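Local coordinates for protein cortical-lytic enzyme (Clostridium perfringens, PDB 5JIP) that probably hydrolyses spore-cortex peptidoglycan as a muramidase of glycoside hydrolase family 25 during germination, and binds a magnesium ion, at residues S13-D18 against G208-V213; P17-F22 against V26-L31; V249-N254 against Y262-N267. All coordinates share one frame; numbering follows the deposited sequence.

Contact 1: residues S13-D18 against G208-V213; sequences STFGPD and GKLDGV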
loop_
_atom_site.group_PDB
_atom_site.type_symbol
_atom_site.label_atom_id
_atom_site.label_comp_id
_atom_site.label_asym_id
_atom_site.label_seq_id
_atom_site.Cartn_x
_atom_site.Cartn_y
_atom_site.Cartn_z
ATOM N N SER A 13 1.484 -21.762 4.242
ATOM C CA SER A 13 0.324 -21.637 3.372
ATOM C C SER A 13 -0.951 -22.032 4.107
ATOM O O SER A 13 -1.011 -23.083 4.755
ATOM C CB SER A 13 0.487 -22.505 2.124
ATOM O OG SER A 13 1.573 -22.072 1.312
ATOM N N THR A 14 -1.988 -21.205 3.957
ATOM C CA THR A 14 -3.305 -21.570 4.456
ATOM C C THR A 14 -3.928 -22.642 3.563
ATOM O O THR A 14 -3.450 -22.943 2.470
ATOM C CB THR A 14 -4.217 -20.347 4.531
ATOM O OG1 THR A 14 -4.239 -19.678 3.271
ATOM C CG2 THR A 14 -3.732 -19.368 5.623
ATOM N N PHE A 15 -5.031 -23.200 4.042
ATOM C CA PHE A 15 -5.596 -24.399 3.447
ATOM C C PHE A 15 -7.097 -24.437 3.675
ATOM O O PHE A 15 -7.575 -24.115 4.763
ATOM C CB PHE A 15 -4.923 -25.634 4.047
ATOM C CG PHE A 15 -5.640 -26.922 3.759
ATOM C CD1 PHE A 15 -5.350 -27.664 2.633
ATOM C CD2 PHE A 15 -6.590 -27.391 4.633
ATOM C CE1 PHE A 15 -6.020 -28.862 2.362
ATOM C CE2 PHE A 15 -7.257 -28.584 4.385
ATOM C CZ PHE A 15 -6.964 -29.327 3.256
ATOM N N GLY A 16 -7.833 -24.881 2.665
ATOM C CA GLY A 16 -9.249 -25.050 2.834
ATOM C C GLY A 16 -9.919 -25.597 1.599
ATOM O O GLY A 16 -9.375 -25.538 0.477
ATOM N N PRO A 17 -11.137 -26.103 1.779
ATOM C CA PRO A 17 -11.883 -26.675 0.663
ATOM C C PRO A 17 -12.723 -25.635 -0.057
ATOM O O PRO A 17 -13.002 -24.552 0.460
ATOM C CB PRO A 17 -12.782 -27.701 1.367
ATOM C CG PRO A 17 -13.128 -26.990 2.661
ATOM C CD PRO A 17 -11.839 -26.313 3.068
ATOM N N ASP A 18 -13.152 -25.994 -1.266
ATOM C CA ASP A 18 -14.316 -25.327 -1.832
ATOM C C ASP A 18 -15.418 -26.356 -2.036
ATOM O O ASP A 18 -15.155 -27.541 -2.300
ATOM C CB ASP A 18 -13.999 -24.561 -3.133
ATOM C CG ASP A 18 -13.376 -25.435 -4.203
ATOM O OD1 ASP A 18 -12.138 -25.593 -4.186
ATOM O OD2 ASP A 18 -14.125 -25.945 -5.064
ATOM N N GLY A 208 -9.770 -34.743 -3.013
ATOM C CA GLY A 208 -9.099 -34.808 -1.748
ATOM C C GLY A 208 -9.941 -35.479 -0.682
ATOM O O GLY A 208 -11.151 -35.653 -0.815
ATOM N N LYS A 209 -9.269 -35.862 0.392
ATOM C CA LYS A 209 -9.910 -36.430 1.578
ATOM C C LYS A 209 -9.688 -35.484 2.743
ATOM O O LYS A 209 -8.540 -35.226 3.135
ATOM C CB LYS A 209 -9.345 -37.817 1.887
ATOM C CG LYS A 209 -9.876 -38.460 3.165
ATOM C CD LYS A 209 -9.162 -39.803 3.401
ATOM C CE LYS A 209 -9.787 -40.605 4.534
ATOM N NZ LYS A 209 -9.354 -40.126 5.876
ATOM N N LEU A 210 -10.780 -34.945 3.276
ATOM C CA LEU A 210 -10.711 -34.048 4.428
ATOM C C LEU A 210 -11.823 -34.383 5.401
ATOM O O LEU A 210 -12.989 -34.412 5.003
ATOM C CB LEU A 210 -10.860 -32.593 4.005
ATOM C CG LEU A 210 -10.694 -31.530 5.088
ATOM C CD1 LEU A 210 -9.299 -31.583 5.739
ATOM C CD2 LEU A 210 -10.954 -30.176 4.464
ATOM N N ASP A 211 -11.462 -34.619 6.664
ATOM C CA ASP A 211 -12.458 -34.864 7.708
ATOM C C ASP A 211 -13.449 -33.712 7.723
ATOM O O ASP A 211 -13.057 -32.548 7.758
ATOM C CB ASP A 211 -11.785 -34.978 9.089
ATOM C CG ASP A 211 -11.122 -36.333 9.338
ATOM O OD1 ASP A 211 -11.141 -37.206 8.444
ATOM O OD2 ASP A 211 -10.564 -36.514 10.449
ATOM N N GLY A 212 -14.728 -34.033 7.680
ATOM C CA GLY A 212 -15.754 -33.019 7.657
ATOM C C GLY A 212 -16.424 -32.852 6.321
ATOM O O GLY A 212 -17.422 -32.116 6.231
ATOM N N VAL A 213 -15.914 -33.506 5.277
ATOM C CA VAL A 213 -16.589 -33.594 3.994
ATOM C C VAL A 213 -16.626 -35.063 3.611
ATOM O O VAL A 213 -15.587 -35.732 3.625
ATOM C CB VAL A 213 -15.890 -32.769 2.902
ATOM C CG1 VAL A 213 -16.625 -32.910 1.606
ATOM C CG2 VAL A 213 -15.816 -31.312 3.317
#

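Contact 2: residues P17-F22 against V26-L31; sequences PDLNEF and VNFLTL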
loop_
_atom_site.group_PDB
_atom_site.type_symbol
_atom_site.label_atom_id
_atom_site.label_comp_id
_atom_site.label_asym_id
_atom_site.label_seq_id
_atom_site.Cartn_x
_atom_site.Cartn_y
_atom_site.Cartn_z
ATOM N N PRO A 17 -11.137 -26.103 1.779
ATOM C CA PRO A 17 -11.883 -26.675 0.663
ATOM C C PRO A 17 -12.723 -25.635 -0.057
ATOM O O PRO A 17 -13.002 -24.552 0.460
ATOM C CB PRO A 17 -12.782 -27.701 1.367
ATOM C CG PRO A 17 -13.128 -26.990 2.661
ATOM C CD PRO A 17 -11.839 -26.313 3.068
ATOM N N ASP A 18 -13.152 -25.994 -1.266
ATOM C CA ASP A 18 -14.316 -25.327 -1.832
ATOM C C ASP A 18 -15.418 -26.356 -2.036
ATOM O O ASP A 18 -15.155 -27.541 -2.300
ATOM C CB ASP A 18 -13.999 -24.561 -3.133
ATOM C CG ASP A 18 -13.376 -25.435 -4.203
ATOM O OD1 ASP A 18 -12.138 -25.593 -4.186
ATOM O OD2 ASP A 18 -14.125 -25.945 -5.064
ATOM N N LEU A 19 -16.653 -25.884 -1.857
ATOM C CA LEU A 19 -17.840 -26.728 -1.715
ATOM C C LEU A 19 -18.994 -26.144 -2.520
ATOM O O LEU A 19 -19.014 -24.954 -2.846
ATOM C CB LEU A 19 -18.286 -26.834 -0.245
ATOM C CG LEU A 19 -17.266 -27.220 0.828
ATOM C CD1 LEU A 19 -17.871 -27.013 2.225
ATOM C CD2 LEU A 19 -16.821 -28.640 0.644
ATOM N N ASN A 20 -19.971 -26.990 -2.837
ATOM C CA ASN A 20 -21.211 -26.511 -3.427
ATOM C C ASN A 20 -22.328 -27.474 -3.037
ATOM O O ASN A 20 -22.147 -28.337 -2.178
ATOM C CB ASN A 20 -21.073 -26.327 -4.942
ATOM C CG ASN A 20 -20.752 -27.622 -5.681
ATOM O OD1 ASN A 20 -21.090 -28.727 -5.247
ATOM N ND2 ASN A 20 -20.068 -27.479 -6.797
ATOM N N GLU A 21 -23.500 -27.303 -3.650
ATOM C CA GLU A 21 -24.653 -28.097 -3.230
ATOM C C GLU A 21 -24.469 -29.597 -3.437
ATOM O O GLU A 21 -25.243 -30.389 -2.873
ATOM C CB GLU A 21 -25.888 -27.618 -3.975
ATOM C CG GLU A 21 -25.896 -27.922 -5.450
ATOM C CD GLU A 21 -27.116 -27.341 -6.117
ATOM O OE1 GLU A 21 -28.106 -28.102 -6.299
ATOM O OE2 GLU A 21 -27.101 -26.125 -6.413
ATOM N N PHE A 22 -23.471 -30.009 -4.209
ATOM C CA PHE A 22 -23.233 -31.431 -4.456
ATOM C C PHE A 22 -22.218 -32.016 -3.496
ATOM O O PHE A 22 -21.954 -33.219 -3.535
ATOM C CB PHE A 22 -22.805 -31.636 -5.930
ATOM C CG PHE A 22 -23.741 -30.972 -6.897
ATOM C CD1 PHE A 22 -25.065 -31.377 -6.967
ATOM C CD2 PHE A 22 -23.318 -29.921 -7.714
ATOM C CE1 PHE A 22 -25.932 -30.758 -7.818
ATOM C CE2 PHE A 22 -24.185 -29.295 -8.553
ATOM C CZ PHE A 22 -25.493 -29.712 -8.627
ATOM N N VAL A 26 -21.409 -32.537 4.824
ATOM C CA VAL A 26 -20.497 -31.467 5.218
ATOM C C VAL A 26 -20.734 -31.109 6.689
ATOM O O VAL A 26 -21.796 -30.593 7.049
ATOM C CB VAL A 26 -20.666 -30.242 4.312
ATOM C CG1 VAL A 26 -19.755 -29.099 4.785
ATOM C CG2 VAL A 26 -20.386 -30.614 2.844
ATOM N N ASN A 27 -19.738 -31.357 7.534
ATOM C CA ASN A 27 -19.813 -30.997 8.942
ATOM C C ASN A 27 -18.916 -29.788 9.186
ATOM O O ASN A 27 -17.697 -29.915 9.307
ATOM C CB ASN A 27 -19.405 -32.152 9.832
ATOM C CG ASN A 27 -19.642 -31.851 11.276
ATOM O OD1 ASN A 27 -19.578 -30.689 11.697
ATOM N ND2 ASN A 27 -19.963 -32.884 12.049
ATOM N N PHE A 28 -19.537 -28.621 9.299
ATOM C CA PHE A 28 -18.772 -27.383 9.400
ATOM C C PHE A 28 -18.086 -27.265 10.738
ATOM O O PHE A 28 -17.036 -26.627 10.836
ATOM C CB PHE A 28 -19.674 -26.193 9.142
ATOM C CG PHE A 28 -20.069 -26.053 7.694
ATOM C CD1 PHE A 28 -19.170 -25.527 6.765
ATOM C CD2 PHE A 28 -21.326 -26.467 7.254
ATOM C CE1 PHE A 28 -19.526 -25.391 5.442
ATOM C CE2 PHE A 28 -21.690 -26.346 5.933
ATOM C CZ PHE A 28 -20.790 -25.792 5.012
ATOM N N LEU A 29 -18.631 -27.890 11.778
ATOM C CA LEU A 29 -17.928 -27.852 13.045
ATOM C C LEU A 29 -16.587 -28.569 12.928
ATOM O O LEU A 29 -15.590 -28.155 13.527
ATOM C CB LEU A 29 -18.795 -28.461 14.160
ATOM C CG LEU A 29 -18.239 -28.285 15.564
ATOM C CD1 LEU A 29 -18.079 -26.813 15.897
ATOM C CD2 LEU A 29 -19.154 -28.968 16.574
ATOM N N THR A 30 -16.543 -29.650 12.160
ATOM C CA THR A 30 -15.281 -30.340 11.942
ATOM C C THR A 30 -14.344 -29.505 11.073
ATOM O O THR A 30 -13.147 -29.391 11.366
ATOM C CB THR A 30 -15.556 -31.688 11.297
ATOM O OG1 THR A 30 -16.413 -32.440 12.158
ATOM C CG2 THR A 30 -14.265 -32.478 11.044
ATOM N N LEU A 31 -14.873 -28.902 10.011
ATOM C CA LEU A 31 -14.033 -28.096 9.132
ATOM C C LEU A 31 -13.460 -26.874 9.849
ATOM O O LEU A 31 -12.386 -26.393 9.488
ATOM C CB LEU A 31 -14.849 -27.665 7.924
ATOM C CG LEU A 31 -15.258 -28.773 6.935
ATOM C CD1 LEU A 31 -16.097 -28.196 5.811
ATOM C CD2 LEU A 31 -14.021 -29.479 6.384
#

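Contact 3: residues V249-N254 against Y262-N267; sequences VNWTAN and YNVFVN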
loop_
_atom_site.group_PDB
_atom_site.type_symbol
_atom_site.label_atom_id
_atom_site.label_comp_id
_atom_site.label_asym_id
_atom_site.label_seq_id
_atom_site.Cartn_x
_atom_site.Cartn_y
_atom_site.Cartn_z
ATOM N N VAL A 249 -5.833 13.379 15.391
ATOM C CA VAL A 249 -6.522 12.092 15.322
ATOM C C VAL A 249 -5.521 10.978 15.577
ATOM O O VAL A 249 -4.394 11.013 15.076
ATOM C CB VAL A 249 -7.219 11.896 13.955
ATOM C CG1 VAL A 249 -8.057 10.619 13.960
ATOM C CG2 VAL A 249 -8.075 13.118 13.595
ATOM N N ASN A 250 -5.934 9.974 16.350
ATOM C CA ASN A 250 -5.052 8.834 16.572
ATOM C C ASN A 250 -5.892 7.570 16.682
ATOM O O ASN A 250 -7.116 7.624 16.868
ATOM C CB ASN A 250 -4.160 9.028 17.811
ATOM C CG ASN A 250 -4.917 8.879 19.110
ATOM O OD1 ASN A 250 -5.684 9.758 19.508
ATOM N ND2 ASN A 250 -4.676 7.784 19.795
ATOM N N TRP A 251 -5.226 6.427 16.531
ATOM C CA TRP A 251 -5.926 5.147 16.557
ATOM C C TRP A 251 -4.949 4.038 16.912
ATOM O O TRP A 251 -3.727 4.209 16.888
ATOM C CB TRP A 251 -6.619 4.878 15.204
ATOM C CG TRP A 251 -5.704 4.929 13.999
ATOM C CD1 TRP A 251 -5.016 3.892 13.458
ATOM C CD2 TRP A 251 -5.396 6.081 13.193
ATOM N NE1 TRP A 251 -4.285 4.323 12.354
ATOM C CE2 TRP A 251 -4.497 5.658 12.180
ATOM C CE3 TRP A 251 -5.776 7.418 13.240
ATOM C CZ2 TRP A 251 -3.983 6.532 11.215
ATOM C CZ3 TRP A 251 -5.270 8.288 12.279
ATOM C CH2 TRP A 251 -4.377 7.838 11.282
ATOM N N THR A 252 -5.513 2.880 17.263
ATOM C CA THR A 252 -4.729 1.674 17.438
ATOM C C THR A 252 -4.347 1.117 16.085
ATOM O O THR A 252 -5.166 1.081 15.164
ATOM C CB THR A 252 -5.526 0.624 18.213
ATOM O OG1 THR A 252 -5.896 1.164 19.481
ATOM C CG2 THR A 252 -4.709 -0.667 18.387
ATOM N N ALA A 253 -3.109 0.644 15.975
ATOM C CA ALA A 253 -2.665 0.074 14.709
ATOM C C ALA A 253 -3.474 -1.170 14.384
ATOM O O ALA A 253 -3.683 -2.043 15.244
ATOM C CB ALA A 253 -1.184 -0.268 14.749
ATOM N N ASN A 254 -3.957 -1.245 13.143
ATOM C CA ASN A 254 -4.501 -2.504 12.649
ATOM C C ASN A 254 -3.397 -3.546 12.612
ATOM O O ASN A 254 -2.220 -3.222 12.531
ATOM C CB ASN A 254 -5.101 -2.351 11.251
ATOM C CG ASN A 254 -6.572 -2.041 11.265
ATOM O OD1 ASN A 254 -7.037 -1.082 11.895
ATOM N ND2 ASN A 254 -7.338 -2.862 10.535
ATOM N N TYR A 262 -4.337 3.589 5.637
ATOM C CA TYR A 262 -5.596 4.120 6.127
ATOM C C TYR A 262 -5.946 5.366 5.342
ATOM O O TYR A 262 -5.065 6.132 4.937
ATOM C CB TYR A 262 -5.539 4.504 7.616
ATOM C CG TYR A 262 -4.935 3.492 8.535
ATOM C CD1 TYR A 262 -3.559 3.413 8.700
ATOM C CD2 TYR A 262 -5.744 2.648 9.295
ATOM C CE1 TYR A 262 -3.000 2.481 9.542
ATOM C CE2 TYR A 262 -5.207 1.734 10.142
ATOM C CZ TYR A 262 -3.842 1.657 10.294
ATOM O OH TYR A 262 -3.337 0.728 11.159
ATOM N N ASN A 263 -7.241 5.570 5.158
ATOM C CA ASN A 263 -7.805 6.840 4.728
ATOM C C ASN A 263 -8.630 7.421 5.871
ATOM O O ASN A 263 -9.428 6.715 6.498
ATOM C CB ASN A 263 -8.703 6.681 3.502
ATOM C CG ASN A 263 -7.933 6.286 2.258
ATOM O OD1 ASN A 263 -6.806 6.747 2.024
ATOM N ND2 ASN A 263 -8.508 5.378 1.478
ATOM N N VAL A 264 -8.467 8.724 6.091
ATOM C CA VAL A 264 -9.168 9.467 7.139
ATOM C C VAL A 264 -10.042 10.530 6.496
ATOM O O VAL A 264 -9.660 11.150 5.490
ATOM C CB VAL A 264 -8.175 10.105 8.129
ATOM C CG1 VAL A 264 -8.903 10.967 9.155
ATOM C CG2 VAL A 264 -7.366 9.002 8.813
ATOM N N PHE A 265 -11.207 10.751 7.098
ATOM C CA PHE A 265 -12.213 11.651 6.549
ATOM C C PHE A 265 -12.750 12.584 7.624
ATOM O O PHE A 265 -12.904 12.183 8.785
ATOM C CB PHE A 265 -13.365 10.869 5.964
ATOM C CG PHE A 265 -12.956 9.901 4.872
ATOM C CD1 PHE A 265 -12.509 8.619 5.184
ATOM C CD2 PHE A 265 -13.026 10.283 3.536
ATOM C CE1 PHE A 265 -12.136 7.730 4.171
ATOM C CE2 PHE A 265 -12.638 9.409 2.511
ATOM C CZ PHE A 265 -12.207 8.131 2.827
ATOM N N VAL A 266 -13.051 13.819 7.211
ATOM C CA VAL A 266 -13.709 14.818 8.055
ATOM C C VAL A 266 -15.057 15.134 7.417
ATOM O O VAL A 266 -15.110 15.628 6.281
ATOM C CB VAL A 266 -12.864 16.094 8.208
ATOM C CG1 VAL A 266 -13.660 17.147 9.003
ATOM C CG2 VAL A 266 -11.523 15.805 8.870
ATOM N N ASN A 267 -16.140 14.843 8.143
ATOM C CA ASN A 267 -17.482 14.952 7.593
ATOM C C ASN A 267 -17.505 14.341 6.191
ATOM O O ASN A 267 -18.025 14.950 5.252
ATOM C CB ASN A 267 -17.940 16.413 7.555
ATOM C CG ASN A 267 -18.065 17.042 8.939
ATOM O OD1 ASN A 267 -18.342 16.359 9.928
ATOM N ND2 ASN A 267 -17.870 18.342 9.006
#

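Contact 1: residues S13-D18 against G208-V213
Phe-15 and Leu-210 meet on the outer face of the TIM-barrel-like domain of a family 25 glycoside hydrolase, where strand 15-19 packs against the loop joining strands 201-208 and 217-221. Both methyls of the leucine fork abut the same ring corner, CD1 at 3.9 Å and CD2 at 4.0 Å from Phe-15 CE2, and CD1 lies at the ring edge, near the ring plane. Leu-210 CD2 also reaches Pro-17 CD at 4.2 Å. Because Phe-15 and Pro-17 stand two residues apart on an extended strand, both point to the same side, and Leu-210 bridges them. Both Phe-15 and Leu-210 carry CG opposite their own backbone N (chi1 166° and -175°), which sends the two side chains at each other from opposite directions.

The contact is wholly apolar and small, 138 Å² summed over both sides. Around it, Leu-219 of strand 217-221 touches all three residues, Trp-221 meets the Phe-15 ring, and Leu-31 of helix 28-34 packs against Leu-210. Leu-210 is positioned by a type II beta turn that runs from it to Val-213. Gly-212 occupies the third position of that turn, where a CB would be jammed against the carbonyl O of Asp-211, and the turn is closed by the bond from Val-213 N to Leu-210 O, 3.1 Å.

Contact 2: residues P17-F22 against V26-L31
The first beta-alpha-beta unit of the barrel, strand 15-19, helix 28-34 and strand 38-44, is packed here through Leu-19, which meets Val-26 tip to tip. A single methyl does most of the work: Leu-19 CD1 lies 3.8 Å from Val-26 CG1. The same CD1 approaches the Phe-28 ring obliquely, 4.0 Å from Phe-28 CE1, whereas Val-26 CG1 sits 3.4 Å above one face of that ring, displaced toward the rim. Leu-31 CD1 completes the setting at 4.2 Å from Leu-19 CD1. Leu-19 CG stands opposite its carbonyl carbon (chi1 -51°) and CD1 extends the chain, carrying the methyl into this three-sided apolar setting. Two residues earlier on the strand, Pro-17 CG makes a looser contact with Leu-31 CD1.

The helix start is fixed by Asn-27 at the N-cap. Its OD1 accepts from Thr-30 N at 3.2 Å, the donor standing well above the carbonyl plane, and weakly from Leu-29 N. Beyond the strand end, Asn-20 OD1 accepts from Phe-22 N at 2.9 Å, which makes an Asx turn. Helix 56-66 packs on Phe-28, with Phe-59 edge-to-face to its ring. Apolar strand residues covered by the following helix are typical of the beta-alpha-beta crossover in a TIM barrel.

Contact 3: residues V249-N254 against Y262-N267
Trp-251 holds its CG between the backbone N and the carbonyl carbon (chi1 55°), while Tyr-262 places its CG opposite the carbonyl carbon; together these torsions bring the indole edge over the phenol face. The pair is edge-to-face (T-shaped), with centroids of the indole five-membered ring and the Tyr-262 ring 4.4 Å apart and planes at 56°. Trp-251 NE1 stands 3.3 Å above the phenol plane, over its centre, and its nearest ring atom is Tyr-262 CZ at 3.4 Å. The NE1 group also makes a weak hydrogen bond to Ala-278 O. At the far end of the indole, Trp-251 CH2 rests 4.0 Å from Val-264 CG2, the next inward-facing residue along strand 259-266.

The phenol hydroxyl is also held: Asn-254 N donates to Tyr-262 OH at 2.9 Å, with an N-H...O angle of 157°, tying the loop after strand 246-250 to the opposing strand. Asn-254 OD1 lies at the edge of the phenol ring, in its plane, 3.8 Å from Tyr-262 CE2, and the amide stands nearly perpendicular to the ring; its ND2 is held by Glu-256 and Ser-233 O. Ile-300 and Leu-274 of the four-stranded sheet and Ile-281 of the three-stranded sheet also pack on Trp-251. Such a tryptophan, inserted between three- and four-stranded antiparallel sheets, is consistent with the core of a fibronectin type III-like beta sandwich.

Overall arrangement
Contacts 1 and 2 form one continuous patch, their centres 8 Å apart, and share Pro-17 and Asp-18 on strand 15-19. They also touch directly: Leu-210 CD2 packs 3.7 Å from Leu-31 CD2, and Gly-212 O lies 2.8 Å from Asn-27 N, a probable hydrogen bond. The turn of contact 1 is thereby joined to the helix start of contact 2. Contact 3 belongs to the separate C-terminal beta region, with its centre about 37 Å from that of contact 1 and about 38 Å from that of contact 2. Magnesium, bound by Asp-227, Met-230, Asp-258 and Asp-304, lies about 9 Å from the Asn-254 side chain; contacts 1 and 2 are away from this site.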